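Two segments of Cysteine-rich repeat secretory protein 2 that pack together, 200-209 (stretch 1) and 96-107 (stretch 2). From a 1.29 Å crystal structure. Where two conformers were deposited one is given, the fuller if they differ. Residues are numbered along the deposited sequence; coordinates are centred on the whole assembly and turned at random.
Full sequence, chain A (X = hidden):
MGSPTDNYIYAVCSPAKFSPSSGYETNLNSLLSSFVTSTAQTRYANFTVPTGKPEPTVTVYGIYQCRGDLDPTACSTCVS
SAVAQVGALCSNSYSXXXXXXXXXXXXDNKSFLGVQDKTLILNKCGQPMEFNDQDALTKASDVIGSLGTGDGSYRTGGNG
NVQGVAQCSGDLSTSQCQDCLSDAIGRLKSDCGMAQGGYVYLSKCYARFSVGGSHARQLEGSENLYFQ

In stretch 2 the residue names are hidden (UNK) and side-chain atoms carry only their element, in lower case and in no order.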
ATOM      1  N   VAL A 200      -0.465   6.524   8.802  1.00 12.30           N
ATOM      2  CA  VAL A 200      -1.860   6.363   8.495  1.00 12.03           C
ATOM      3  C   VAL A 200      -1.947   5.555   7.214  1.00 12.67           C
ATOM      4  O   VAL A 200      -1.502   6.028   6.146  1.00 13.08           O
ATOM      5  CB  VAL A 200      -2.573   7.707   8.275  1.00 12.86           C
ATOM      6  CG1 VAL A 200      -3.990   7.532   7.782  1.00 12.91           C
ATOM      7  CG2 VAL A 200      -2.554   8.555   9.519  1.00 13.87           C
ATOM      8  N   TYR A 201      -2.596   4.408   7.264  1.00 11.81           N
ATOM      9  CA  TYR A 201      -2.848   3.550   6.126  1.00 12.23           C
ATOM     10  C   TYR A 201      -4.350   3.572   5.885  1.00 13.50           C
ATOM     11  O   TYR A 201      -5.114   3.085   6.748  1.00 13.24           O
ATOM     12  CB  TYR A 201      -2.334   2.122   6.383  1.00 13.11           C
ATOM     13  CG  TYR A 201      -0.833   2.017   6.380  1.00 11.99           C
ATOM     14  CD1 TYR A 201      -0.127   1.867   5.191  1.00 12.44           C
ATOM     15  CD2 TYR A 201      -0.107   2.153   7.544  1.00 13.87           C
ATOM     16  CE1 TYR A 201       1.254   1.838   5.157  1.00 13.39           C
ATOM     17  CE2 TYR A 201       1.283   2.133   7.538  1.00 13.52           C
ATOM     18  CZ  TYR A 201       1.954   2.029   6.334  1.00 14.36           C
ATOM     19  OH  TYR A 201       3.317   2.008   6.377  1.00 15.88           O
ATOM     20  N   LEU A 202      -4.746   4.126   4.739  1.00 12.57           N
ATOM     21  CA  LEU A 202      -6.114   4.033   4.245  1.00 12.43           C
ATOM     22  C   LEU A 202      -6.159   2.932   3.207  1.00 12.60           C
ATOM     23  O   LEU A 202      -5.152   2.411   2.744  1.00 13.15           O
ATOM     24  CB  LEU A 202      -6.558   5.363   3.655  1.00 13.21           C
ATOM     25  CG  LEU A 202      -6.392   6.580   4.557  1.00 13.48           C
ATOM     26  CD1 LEU A 202      -6.931   7.828   3.854  1.00 14.63           C
ATOM     27  CD2 LEU A 202      -7.043   6.390   5.931  1.00 14.67           C
ATOM     28  N   SER A 203      -7.365   2.581   2.775  1.00 13.66           N
ATOM     29  CA  SER A 203      -7.448   1.488   1.866  1.00 14.27           C
ATOM     30  C   SER A 203      -6.590   1.688   0.602  1.00 14.10           C
ATOM     31  O   SER A 203      -5.917   0.771   0.149  1.00 14.69           O
ATOM     32  CB  SER A 203      -8.887   1.233   1.511  1.00 15.60           C
ATOM     33  OG  SER A 203      -8.978   0.122   0.648  1.00 17.87           O
ATOM     34  N   LYS A 204      -6.630   2.894  -0.002  1.00 12.86           N
ATOM     35  CA  LYS A 204      -5.970   3.107  -1.270  1.00 13.34           C
ATOM     36  C   LYS A 204      -4.788   4.084  -1.168  1.00 13.22           C
ATOM     37  O   LYS A 204      -4.275   4.458  -2.205  1.00 14.42           O
ATOM     38  CB  LYS A 204      -6.986   3.577  -2.327  1.00 13.81           C
ATOM     39  CG  LYS A 204      -7.808   2.450  -2.948  1.00 14.38           C
ATOM     40  CD  LYS A 204      -7.026   1.625  -3.944  1.00 15.38           C
ATOM     41  CE  LYS A 204      -7.782   0.467  -4.569  1.00 15.75           C
ATOM     42  NZ  LYS A 204      -8.640   0.944  -5.679  1.00 16.62           N
ATOM     43  N   CYS A 205      -4.344   4.450   0.023  1.00 12.21           N
ATOM     44  CA  CYS A 205      -3.163   5.299   0.124  1.00 12.62           C
ATOM     45  C   CYS A 205      -2.640   5.280   1.553  1.00 12.81           C
ATOM     46  O   CYS A 205      -3.319   4.828   2.487  1.00 12.99           O
ATOM     47  CB  CYS A 205      -3.416   6.735  -0.314  1.00 13.39           C
ATOM     48  SG  CYS A 205      -4.515   7.666   0.770  1.00 15.60           S
ATOM     49  N   TYR A 206      -1.428   5.812   1.736  1.00 12.38           N
ATOM     50  CA  TYR A 206      -0.873   5.945   3.067  1.00 11.89           C
ATOM     51  C   TYR A 206       0.013   7.187   3.173  1.00 12.26           C
ATOM     52  O   TYR A 206       0.513   7.685   2.165  1.00 12.54           O
ATOM     53  CB  TYR A 206      -0.089   4.713   3.524  1.00 12.60           C
ATOM     54  CG  TYR A 206       1.223   4.444   2.833  1.00 13.91           C
ATOM     55  CD1 TYR A 206       2.352   5.170   3.169  1.00 14.79           C
ATOM     56  CD2 TYR A 206       1.375   3.433   1.897  1.00 14.49           C
ATOM     57  CE1 TYR A 206       3.580   4.917   2.589  1.00 14.90           C
ATOM     58  CE2 TYR A 206       2.605   3.150   1.329  1.00 15.22           C
ATOM     59  CZ  TYR A 206       3.715   3.890   1.690  1.00 15.37           C
ATOM     60  OH  TYR A 206       4.913   3.661   1.091  1.00 17.94           O
ATOM     61  N   ALA A 207       0.195   7.648   4.400  1.00 12.07           N
ATOM     62  CA  ALA A 207       1.144   8.714   4.675  1.00 12.24           C
ATOM     63  C   ALA A 207       1.829   8.367   5.997  1.00 13.03           C
ATOM     64  O   ALA A 207       1.152   7.921   6.934  1.00 13.98           O
ATOM     65  CB  ALA A 207       0.464  10.046   4.752  1.00 12.56           C
ATOM     66  N   ARG A 208       3.142   8.578   6.093  1.00 12.55           N
ATOM     67  CA  ARG A 208       3.843   8.238   7.301  1.00 12.96           C
ATOM     68  C   ARG A 208       5.046   9.160   7.474  1.00 13.59           C
ATOM     69  O   ARG A 208       5.551   9.752   6.499  1.00 12.76           O
ATOM     70  CB  ARG A 208       4.282   6.769   7.271  1.00 15.51           C
ATOM     71  CG  ARG A 208       5.217   6.376   6.146  1.00 16.55           C
ATOM     72  CD  ARG A 208       5.422   4.858   6.096  1.00 17.82           C
ATOM     73  NE  ARG A 208       6.410   4.489   5.087  1.00 21.97           N
ATOM     74  CZ  ARG A 208       6.397   3.377   4.345  1.00 23.79           C
ATOM     75  NH1 ARG A 208       5.411   2.497   4.437  1.00 23.43           N
ATOM     76  NH2 ARG A 208       7.407   3.142   3.518  1.00 23.25           N
ATOM     77  N   PHE A 209       5.509   9.280   8.702  1.00 12.76           N
ATOM     78  CA  PHE A 209       6.704  10.051   8.956  1.00 13.38           C
ATOM     79  C   PHE A 209       7.467   9.439  10.127  1.00 15.16           C
ATOM     80  O   PHE A 209       6.932   8.713  10.961  1.00 14.39           O
ATOM     81  CB  PHE A 209       6.442  11.541   9.175  1.00 13.87           C
ATOM     82  CG  PHE A 209       6.005  11.932  10.563  1.00 14.06           C
ATOM     83  CD1 PHE A 209       4.738  11.627  10.985  1.00 15.19           C
ATOM     84  CD2 PHE A 209       6.817  12.678  11.400  1.00 15.19           C
ATOM     85  CE1 PHE A 209       4.324  11.971  12.261  1.00 15.62           C
ATOM     86  CE2 PHE A 209       6.392  13.072  12.654  1.00 15.41           C
ATOM     87  CZ  PHE A 209       5.131  12.726  13.083  1.00 15.66           C
ATOM     88  N   UNK A  96      -7.350 -10.637  -0.660  1.00 18.19           N
ATOM     89  CA  UNK A  96      -6.204 -10.539   0.195  1.00 18.51           C
ATOM     90  C   UNK A  96      -5.444  -9.257  -0.128  1.00 18.24           C
ATOM     91  O   UNK A  96      -5.287  -8.894  -1.295  1.00 19.49           O
ATOM     92  N   UNK A  97      -4.990  -8.590   0.927  1.00 17.79           N
ATOM     93  CA  UNK A  97      -4.276  -7.322   0.845  0.60 16.42           C
ATOM     94  C   UNK A  97      -3.150  -7.383   1.877  1.00 18.72           C
ATOM     95  O   UNK A  97      -3.475  -7.423   3.065  1.00 20.76           O
ATOM     96  c   UNK A  97      -5.600  -3.690   1.260  0.60 13.79           C
ATOM     97  c   UNK A  97      -5.125  -2.390   1.145  0.60 14.28           C
ATOM     98  c   UNK A  97      -5.286  -6.184   1.079  0.60 15.81           C
ATOM     99  c   UNK A  97      -4.781  -4.764   0.940  0.60 14.49           C
ATOM    100  c   UNK A  97      -3.050  -3.186   0.321  0.60 13.77           C
ATOM    101  c   UNK A  97      -3.519  -4.485   0.437  0.60 13.59           C
ATOM    102  c   UNK A  97      -3.873  -2.139   0.646  0.60 14.30           C
ATOM    103  N   UNK A  98      -1.900  -7.378   1.429  1.00 15.97           N
ATOM    104  CA  UNK A  98      -0.775  -7.404   2.329  1.00 17.56           C
ATOM    105  C   UNK A  98       0.086  -6.170   2.074  1.00 16.29           C
ATOM    106  O   UNK A  98       0.532  -5.944   0.957  1.00 16.61           O
ATOM    107  c   UNK A  98       1.963 -10.130   2.668  1.00 24.67           C
ATOM    108  c   UNK A  98       0.015  -8.695   2.120  1.00 18.16           C
ATOM    109  c   UNK A  98       0.510  -9.312   4.491  1.00 24.77           C
ATOM    110  c   UNK A  98       1.102  -8.980   3.139  1.00 21.57           C
ATOM    111  N   UNK A  99       0.267  -5.366   3.133  1.00 16.16           N
ATOM    112  CA  UNK A  99       1.067  -4.178   3.092  1.00 16.34           C
ATOM    113  C   UNK A  99       2.329  -4.430   3.902  1.00 17.12           C
ATOM    114  O   UNK A  99       2.245  -4.809   5.058  1.00 16.58           O
ATOM    115  c   UNK A  99       0.337  -2.990   3.708  1.00 16.99           C
ATOM    116  n   UNK A  99       2.385  -0.926   1.764  1.00 17.00           N
ATOM    117  o   UNK A  99       0.154  -0.734   1.758  1.00 17.61           O
ATOM    118  c   UNK A  99       1.188  -1.074   2.309  1.00 16.55           C
ATOM    119  c   UNK A  99       1.137  -1.699   3.677  1.00 17.16           C
ATOM    120  N   UNK A 100       3.462  -4.228   3.253  1.00 16.65           N
ATOM    121  CA  UNK A 100       4.791  -4.202   3.862  1.00 18.12           C
ATOM    122  C   UNK A 100       5.321  -2.769   3.803  1.00 18.08           C
ATOM    123  O   UNK A 100       4.734  -1.907   3.169  1.00 18.35           O
ATOM    124  c   UNK A 100       7.893  -7.578   2.909  1.00 25.09           C
ATOM    125  c   UNK A 100       5.354  -6.564   3.349  1.00 21.94           C
ATOM    126  c   UNK A 100       5.731  -5.132   3.099  1.00 21.00           C
ATOM    127  s   UNK A 100       6.214  -7.754   2.317  1.00 23.95           S
ATOM    128  N   UNK A 101       6.441  -2.523   4.467  1.00 19.22           N
ATOM    129  CA  UNK A 101       7.026  -1.214   4.458  1.00 21.37           C
ATOM    130  C   UNK A 101       7.281  -0.751   3.014  1.00 21.07           C
ATOM    131  O   UNK A 101       6.952   0.385   2.669  1.00 23.20           O
ATOM    132  c   UNK A 101       8.255   1.072   6.457  1.00 32.81           C
ATOM    133  o   UNK A 101       8.788   2.187   6.625  1.00 37.01           O
ATOM    134  o   UNK A 101       7.223   0.698   7.077  1.00 34.17           O
ATOM    135  c   UNK A 101       8.934   0.127   5.475  1.00 28.82           C
ATOM    136  c   UNK A 101       8.317  -1.238   5.270  1.00 24.69           C
ATOM    137  N   UNK A 102       7.825  -1.632   2.173  1.00 19.54           N
ATOM    138  CA  UNK A 102       8.338  -1.210   0.875  1.00 21.24           C
ATOM    139  C   UNK A 102       7.469  -1.684  -0.303  1.00 19.01           C
ATOM    140  O   UNK A 102       7.775  -1.365  -1.438  1.00 18.69           O
ATOM    141  o   UNK A 102      10.393   0.116   2.067  1.00 29.61           O
ATOM    142  n   UNK A 102      11.933  -1.477   1.692  1.00 33.93           N
ATOM    143  c   UNK A 102      10.735  -0.941   1.548  1.00 27.08           C
ATOM    144  c   UNK A 102       9.760  -1.709   0.680  1.00 24.25           C
ATOM    145  N   UNK A 103       6.376  -2.384  -0.043  1.00 17.60           N
ATOM    146  CA  UNK A 103       5.518  -2.854  -1.151  1.00 17.41           C
ATOM    147  C   UNK A 103       4.178  -3.326  -0.604  1.00 16.59           C
ATOM    148  O   UNK A 103       4.023  -3.555   0.589  1.00 16.14           O
ATOM    149  c   UNK A 103       6.147  -3.976  -1.980  1.00 19.54           C
ATOM    150  s   UNK A 103       6.393  -5.520  -1.077  1.00 22.18           S
ATOM    151  N   UNK A 104       3.204  -3.469  -1.520  1.00 15.46           N
ATOM    152  CA  UNK A 104       1.946  -4.135  -1.214  1.00 14.91           C
ATOM    153  C   UNK A 104       1.608  -5.113  -2.343  1.00 15.11           C
ATOM    154  O   UNK A 104       2.062  -4.906  -3.474  1.00 16.86           O
ATOM    155  c   UNK A 104      -0.031  -0.872  -1.823  1.00 18.06           C
ATOM    156  c   UNK A 104       0.450  -2.265  -2.243  1.00 16.89           C
ATOM    157  c   UNK A 104       0.819  -3.110  -1.022  1.00 16.35           C
ATOM    158  c   UNK A 104      -0.612  -2.947  -3.131  1.00 18.13           C
ATOM    159  N   UNK A 105       0.791  -6.111  -2.012  1.00 16.13           N
ATOM    160  CA  UNK A 105       0.090  -6.910  -2.995  1.00 15.89           C
ATOM    161  C   UNK A 105      -1.390  -6.927  -2.628  1.00 16.20           C
ATOM    162  O   UNK A 105      -1.753  -6.834  -1.451  1.00 17.48           O
ATOM    163  c   UNK A 105       0.617  -9.090  -1.789  1.00 18.74           C
ATOM    164  c   UNK A 105       0.951 -10.569  -1.920  1.00 20.46           C
ATOM    165  c   UNK A 105       2.086  -8.264  -3.673  1.00 17.20           C
ATOM    166  c   UNK A 105       0.689  -8.325  -3.103  1.00 17.31           C
ATOM    167  N   UNK A 106      -2.250  -7.012  -3.647  1.00 16.21           N
ATOM    168  CA  UNK A 106      -3.666  -6.957  -3.409  1.00 17.37           C
ATOM    169  C   UNK A 106      -4.372  -7.743  -4.511  1.00 16.85           C
ATOM    170  O   UNK A 106      -4.054  -7.569  -5.686  1.00 17.92           O
ATOM    171  n   UNK A 106      -8.631  -2.167  -1.181  1.00 26.77           N
ATOM    172  n   UNK A 106      -7.156  -3.463  -2.365  1.00 22.46           N
ATOM    173  c   UNK A 106      -5.836  -3.792  -2.878  1.00 19.90           C
ATOM    174  n   UNK A 106      -6.601  -1.314  -1.846  1.00 19.09           N
ATOM    175  c   UNK A 106      -7.467  -2.309  -1.800  1.00 22.85           C
ATOM    176  c   UNK A 106      -4.142  -5.501  -3.373  1.00 17.61           C
ATOM    177  c   UNK A 106      -5.576  -5.292  -2.922  1.00 19.22           C
ATOM    178  N   UNK A 107      -5.333  -8.572  -4.097  1.00 17.21           N
ATOM    179  CA  UNK A 107      -6.119  -9.339  -5.057  1.00 18.40           C
ATOM    180  C   UNK A 107      -7.554  -9.474  -4.561  1.00 18.70           C
ATOM    181  O   UNK A 107      -7.838  -9.384  -3.400  1.00 19.10           O
ATOM    182  c   UNK A 107      -5.251 -11.546  -4.064  1.00 18.23           C
ATOM    183  c   UNK A 107      -6.022 -13.155  -2.438  1.00 18.67           C
ATOM    184  c   UNK A 107      -4.774 -13.181  -1.847  1.00 18.85           C
ATOM    185  o   UNK A 107      -4.492 -13.964  -0.771  1.00 20.30           O
ATOM    186  c   UNK A 107      -3.777 -12.359  -2.336  1.00 18.87           C
ATOM    187  c   UNK A 107      -5.472 -10.701  -5.293  1.00 18.74           C
ATOM    188  c   UNK A 107      -4.018 -11.577  -3.444  1.00 17.92           C
ATOM    189  c   UNK A 107      -6.245 -12.367  -3.557  1.00 18.65           C
TER
HETATM  190  O   HOH W   1       5.014   2.097   8.498  1.00 22.18           O
HETATM  191  O   HOH W   2       5.260   1.042   0.297  1.00 25.60           O

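Position 96 has no side-chain atoms, so it is Gly96. An ideal CB here would clash with the ring of position 107, so the bare backbone fits the site.

Position 97 carries one carbon and then a ring of six carbons, with no oxygen. The ring edge meets the carbonyl oxygen of Ser203. This is Phe97, and its CE2 lies 3.4 Å from Ser203 O.

Position 98 has four carbons, forked at the second. It is out of reach of stretch 1. It is Leu98; its backbone N and O pair with position 105.

Position 99 has three carbons, the third carrying one oxygen and one nitrogen. The chain lies against the rings of Tyr201 and Tyr206. An amide of this length is Gln99. Its CG is 3.8 Å from Tyr201 CE1, and its NE2 is 4.1 Å from Tyr206 CE2. That NE2 donates to the backbone O of position 100, at 2.9 Å, which ties the amide to the turn.

Position 100 is an unbranched run of two carbons, a sulfur and a carbon. It makes no contact with stretch 1. This is Met100. Its CB points away from stretch 1.

Position 101 has three carbons, the third carrying two oxygens. The carboxylate sits over one face of the Arg208 guanidinium, and the backbone O of this position meets Arg208 NH1 and NH2. A carboxylate at this length is Glu101. Its backbone O accepts from both Arg208 NH2 (2.9 Å) and Arg208 NH1 (3.2 Å). Glu101 OE2 and Arg208 NH2 are 3.5 Å apart, a salt bridge of charges only, since no N-H points at the oxygen.

Position 102 has two carbons, the second carrying one oxygen and one nitrogen. It barely touches stretch 1, at Arg208. It is Asn102, a shorter amide than Gln99.

Position 103 is one carbon and one sulfur, without contact to stretch 1, which makes it Cys103. Its CB points away, and it is bonded covalently elsewhere in the structure.

Position 104 has four carbons, forked at the second. Its CB points toward stretch 1, but the side chain makes no contact. It is Leu104.

Position 105 also has four carbons, but forks at the first, with one arm two carbons long. It is out of reach. That is Ile105.

Position 106 has three carbons, a nitrogen, and a carbon bearing two more nitrogens. The end nitrogens meet Ser203 O and OG, and Lys204 CE lies over one face of the group. This guanidinium is Arg106. Its NH2 donates to Ser203 OG and its NH1 to Ser203 O, both at 3.0 Å. Lys204 CE is 3.5 Å from Arg106 NH1.

Position 107 is one carbon and a six-carbon ring bearing one oxygen, with no contact to stretch 1: Tyr107.

An arginine side chain from each stretch donates to the other stretch, mostly to backbone carbonyls; no backbone-to-backbone bond joins them. Arg106 holds Ser203, and Arg208 holds the Glu101 carbonyl while also donating to Tyr201 OH. Gln99 lies beside the two tyrosines. Water 1 joins Glu101 OE1 to Tyr201 OH, and water 2 joins Glu101 O to Tyr206 OH.

Stretch 2 (96-107) GFLQMENCLIRY
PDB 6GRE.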